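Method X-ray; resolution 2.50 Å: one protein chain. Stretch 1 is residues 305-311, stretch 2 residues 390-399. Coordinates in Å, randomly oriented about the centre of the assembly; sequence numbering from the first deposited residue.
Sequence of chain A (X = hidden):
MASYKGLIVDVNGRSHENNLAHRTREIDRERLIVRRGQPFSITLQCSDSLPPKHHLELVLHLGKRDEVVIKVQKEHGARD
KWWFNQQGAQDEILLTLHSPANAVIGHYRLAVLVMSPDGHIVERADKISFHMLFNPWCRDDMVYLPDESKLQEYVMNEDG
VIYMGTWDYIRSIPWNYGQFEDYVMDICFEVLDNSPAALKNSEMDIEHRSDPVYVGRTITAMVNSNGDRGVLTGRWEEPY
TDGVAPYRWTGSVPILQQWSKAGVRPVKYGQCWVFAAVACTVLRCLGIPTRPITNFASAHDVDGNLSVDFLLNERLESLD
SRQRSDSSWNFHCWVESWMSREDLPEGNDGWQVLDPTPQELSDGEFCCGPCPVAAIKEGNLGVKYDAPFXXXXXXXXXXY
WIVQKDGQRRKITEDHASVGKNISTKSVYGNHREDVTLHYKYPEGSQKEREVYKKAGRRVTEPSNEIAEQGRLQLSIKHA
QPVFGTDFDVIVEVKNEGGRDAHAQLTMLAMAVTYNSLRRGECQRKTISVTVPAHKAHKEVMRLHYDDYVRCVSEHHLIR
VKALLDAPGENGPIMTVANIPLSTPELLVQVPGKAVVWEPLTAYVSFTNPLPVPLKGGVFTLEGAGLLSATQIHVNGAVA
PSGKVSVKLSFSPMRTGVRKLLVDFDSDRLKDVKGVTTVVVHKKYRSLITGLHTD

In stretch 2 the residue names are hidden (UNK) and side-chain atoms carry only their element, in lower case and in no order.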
# COMPACT_ATOMS: atom_id res chain seq x y z
N ASN A 305 -10.48 -19.81 5.75
CA ASN A 305 -10.40 -21.10 6.42
C ASN A 305 -9.05 -21.41 7.02
O ASN A 305 -8.05 -21.43 6.33
CB ASN A 305 -10.78 -22.19 5.46
CG ASN A 305 -12.23 -22.23 5.25
OD1 ASN A 305 -12.95 -22.80 6.05
ND2 ASN A 305 -12.70 -21.58 4.18
N LEU A 306 -9.04 -21.71 8.30
CA LEU A 306 -7.79 -21.97 9.00
C LEU A 306 -7.22 -23.36 8.76
O LEU A 306 -6.10 -23.67 9.20
CB LEU A 306 -7.98 -21.70 10.50
CG LEU A 306 -7.80 -20.31 11.12
CD1 LEU A 306 -7.71 -19.23 10.07
CD2 LEU A 306 -8.96 -20.02 12.04
N SER A 307 -7.97 -24.18 8.03
CA SER A 307 -7.58 -25.55 7.73
C SER A 307 -7.88 -25.97 6.32
O SER A 307 -9.04 -26.09 5.91
CB SER A 307 -8.27 -26.53 8.65
OG SER A 307 -7.37 -26.87 9.67
N VAL A 308 -6.82 -26.20 5.57
CA VAL A 308 -6.98 -26.63 4.21
C VAL A 308 -6.08 -27.84 3.95
O VAL A 308 -4.90 -27.87 4.32
CB VAL A 308 -6.63 -25.45 3.24
CG1 VAL A 308 -6.49 -25.94 1.79
CG2 VAL A 308 -7.71 -24.36 3.36
N ASP A 309 -6.66 -28.87 3.36
CA ASP A 309 -5.88 -30.02 2.99
C ASP A 309 -5.80 -29.85 1.47
O ASP A 309 -6.80 -29.67 0.79
CB ASP A 309 -6.59 -31.27 3.46
CG ASP A 309 -6.57 -31.39 4.99
OD1 ASP A 309 -5.47 -31.58 5.56
OD2 ASP A 309 -7.63 -31.28 5.64
N PHE A 310 -4.59 -29.84 0.96
CA PHE A 310 -4.33 -29.63 -0.44
C PHE A 310 -3.97 -30.94 -1.10
O PHE A 310 -2.88 -31.46 -0.87
CB PHE A 310 -3.17 -28.65 -0.56
CG PHE A 310 -3.07 -27.99 -1.89
CD1 PHE A 310 -3.63 -26.75 -2.09
CD2 PHE A 310 -2.43 -28.61 -2.95
CE1 PHE A 310 -3.54 -26.13 -3.33
CE2 PHE A 310 -2.35 -28.00 -4.18
CZ PHE A 310 -2.90 -26.76 -4.37
N LEU A 311 -4.88 -31.47 -1.93
CA LEU A 311 -4.70 -32.74 -2.64
C LEU A 311 -3.95 -32.65 -3.97
O LEU A 311 -4.34 -31.95 -4.90
CB LEU A 311 -6.05 -33.38 -2.90
CG LEU A 311 -6.99 -33.36 -1.71
CD1 LEU A 311 -8.25 -34.12 -2.07
CD2 LEU A 311 -6.30 -33.99 -0.51
N UNK A 390 -8.39 -11.80 8.18
CA UNK A 390 -7.05 -11.26 8.39
C UNK A 390 -6.20 -12.18 9.26
O UNK A 390 -4.99 -12.23 9.11
c UNK A 390 -7.10 -9.87 9.02
c UNK A 390 -5.65 -9.39 9.32
c UNK A 390 -7.87 -8.91 8.08
N UNK A 391 -6.83 -12.93 10.15
CA UNK A 391 -6.10 -13.87 10.97
C UNK A 391 -5.66 -15.06 10.07
O UNK A 391 -4.59 -15.64 10.26
c UNK A 391 -6.35 -15.32 13.07
c UNK A 391 -5.71 -17.57 13.68
c UNK A 391 -5.77 -14.87 14.24
c UNK A 391 -6.31 -16.68 12.80
c UNK A 391 -5.13 -17.10 14.84
c UNK A 391 -7.01 -14.35 12.12
c UNK A 391 -5.16 -15.76 15.12
N UNK A 392 -6.48 -15.42 9.07
CA UNK A 392 -6.16 -16.55 8.17
C UNK A 392 -4.99 -16.23 7.29
O UNK A 392 -4.11 -17.05 7.05
c UNK A 392 -7.34 -16.89 7.29
N UNK A 393 -5.01 -15.01 6.78
CA UNK A 393 -3.97 -14.51 5.90
C UNK A 393 -2.55 -14.78 6.40
O UNK A 393 -1.63 -15.09 5.65
c UNK A 393 -4.19 -13.00 5.77
c UNK A 393 -3.10 -12.25 5.06
c UNK A 393 -3.22 -12.39 3.58
o UNK A 393 -4.36 -12.29 3.05
o UNK A 393 -2.16 -12.60 2.94
N UNK A 394 -2.42 -14.69 7.70
CA UNK A 394 -1.17 -14.80 8.40
C UNK A 394 -1.03 -16.12 9.22
O UNK A 394 0.07 -16.46 9.65
c UNK A 394 0.06 -12.68 8.92
c UNK A 394 -1.12 -13.46 9.24
c UNK A 394 -1.28 -13.72 10.69
N UNK A 395 -2.12 -16.88 9.38
CA UNK A 395 -2.11 -18.12 10.17
C UNK A 395 -2.65 -19.42 9.58
O UNK A 395 -2.44 -20.48 10.17
o UNK A 395 -0.95 -17.26 12.67
c UNK A 395 -2.12 -17.02 12.42
n UNK A 395 -2.77 -16.00 12.97
c UNK A 395 -2.88 -17.88 11.45
N UNK A 396 -3.36 -19.37 8.46
CA UNK A 396 -3.97 -20.57 7.85
C UNK A 396 -3.06 -21.79 7.74
O UNK A 396 -1.90 -21.65 7.37
c UNK A 396 -4.53 -20.23 6.44
N UNK A 397 -3.59 -22.98 8.05
CA UNK A 397 -2.80 -24.23 7.96
C UNK A 397 -3.15 -25.07 6.75
O UNK A 397 -4.22 -25.66 6.72
o UNK A 397 -0.75 -25.95 9.02
o UNK A 397 -2.25 -27.37 9.68
c UNK A 397 -1.93 -26.23 9.30
c UNK A 397 -3.01 -25.13 9.18
N UNK A 398 -2.25 -25.11 5.76
CA UNK A 398 -2.42 -25.91 4.55
C UNK A 398 -1.53 -27.16 4.64
O UNK A 398 -0.30 -27.07 4.78
o UNK A 398 -3.23 -24.63 2.58
c UNK A 398 -1.38 -26.01 2.22
c UNK A 398 -2.04 -25.12 3.22
N UNK A 399 -2.16 -28.32 4.60
CA UNK A 399 -1.43 -29.57 4.64
C UNK A 399 -1.58 -30.25 3.28
O UNK A 399 -2.70 -30.53 2.87
c UNK A 399 -1.73 -29.82 7.08
c UNK A 399 -2.00 -30.46 5.72
c UNK A 399 -1.41 -31.87 5.61
c UNK A 399 -2.45 -30.50 8.23

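Position 390 carries three side-chain carbons, one bearing the other two, in a helix that begins earlier in the chain. It lies out of reach of stretch 1; a branch at the first carbon with no heteroatom makes it V390. At position 391 one carbon leads to a ring of six carbons, with no oxygen on it. The ring meets L306 CD1 at its edge, near the ring plane, and the residue is phenylalanine, F391, whose CD1 is 4.0 Å from L306 CD1. Position 392 has a single side-chain carbon, CB, which points toward stretch 1 and lies 3.7 Å from L306 CD1: A392. L306 CD1 also comes within 3.6 Å of A392 CA, so it packs against the helix backbone as well.

Position 393 has three carbons in a row, the third carrying two oxygens, and points away from stretch 1; this is E393, its carboxylate hydrogen-bonded elsewhere in the structure. Position 394 again shows one carbon bearing two others, out of reach of stretch 1, and is V394. Position 395 has two carbons, the second carrying one oxygen and one nitrogen, the amide of N395; its ND2 makes a weak hydrogen bond to F391 O (3.3 Å).

Position 396, the first to leave helical phi/psi, has a single side-chain carbon, CB, 3.7 Å from N305 O, and is A396. Position 397 bears two carbons, the second with two oxygens, and its CB lies 3.4 Å from L306 O: D397. Its backbone N donates to L306 O (2.8 Å), and its O accepts from V308 N (2.9 Å). At position 398 one carbon carries an oxygen and a carbon, the fork of T398; its OG1 is 3.6 Å from V308 CB. Position 399 has four carbons, forked at the first with one arm two carbons long, hence I399, whose CB lies 3.6 Å from D309 OD1.

The contact is chiefly a parallel pairing of strands 307-311 and 397-399. V308 and I399 each give their N and O to the other strand: I399 N donates to V308 O and F310 N to I399 O, both at 2.8 Å. Together with the two bonds of D397, these make a ladder of four nearly straight hydrogen bonds. CA-H...O contacts supplement it, such as T398 CA to V308 O at 3.2 Å. Side chains of V308 and T398 share one face of the sheet, while S307, D397, D309 and I399 lie on the other. At the start of the ladder, L306 joins the two elements of stretch 2: its carbonyl holds the start of the strand, and its CD1 packs on the preceding helix.

Stretch 2 390-399: VFAEVNADTI
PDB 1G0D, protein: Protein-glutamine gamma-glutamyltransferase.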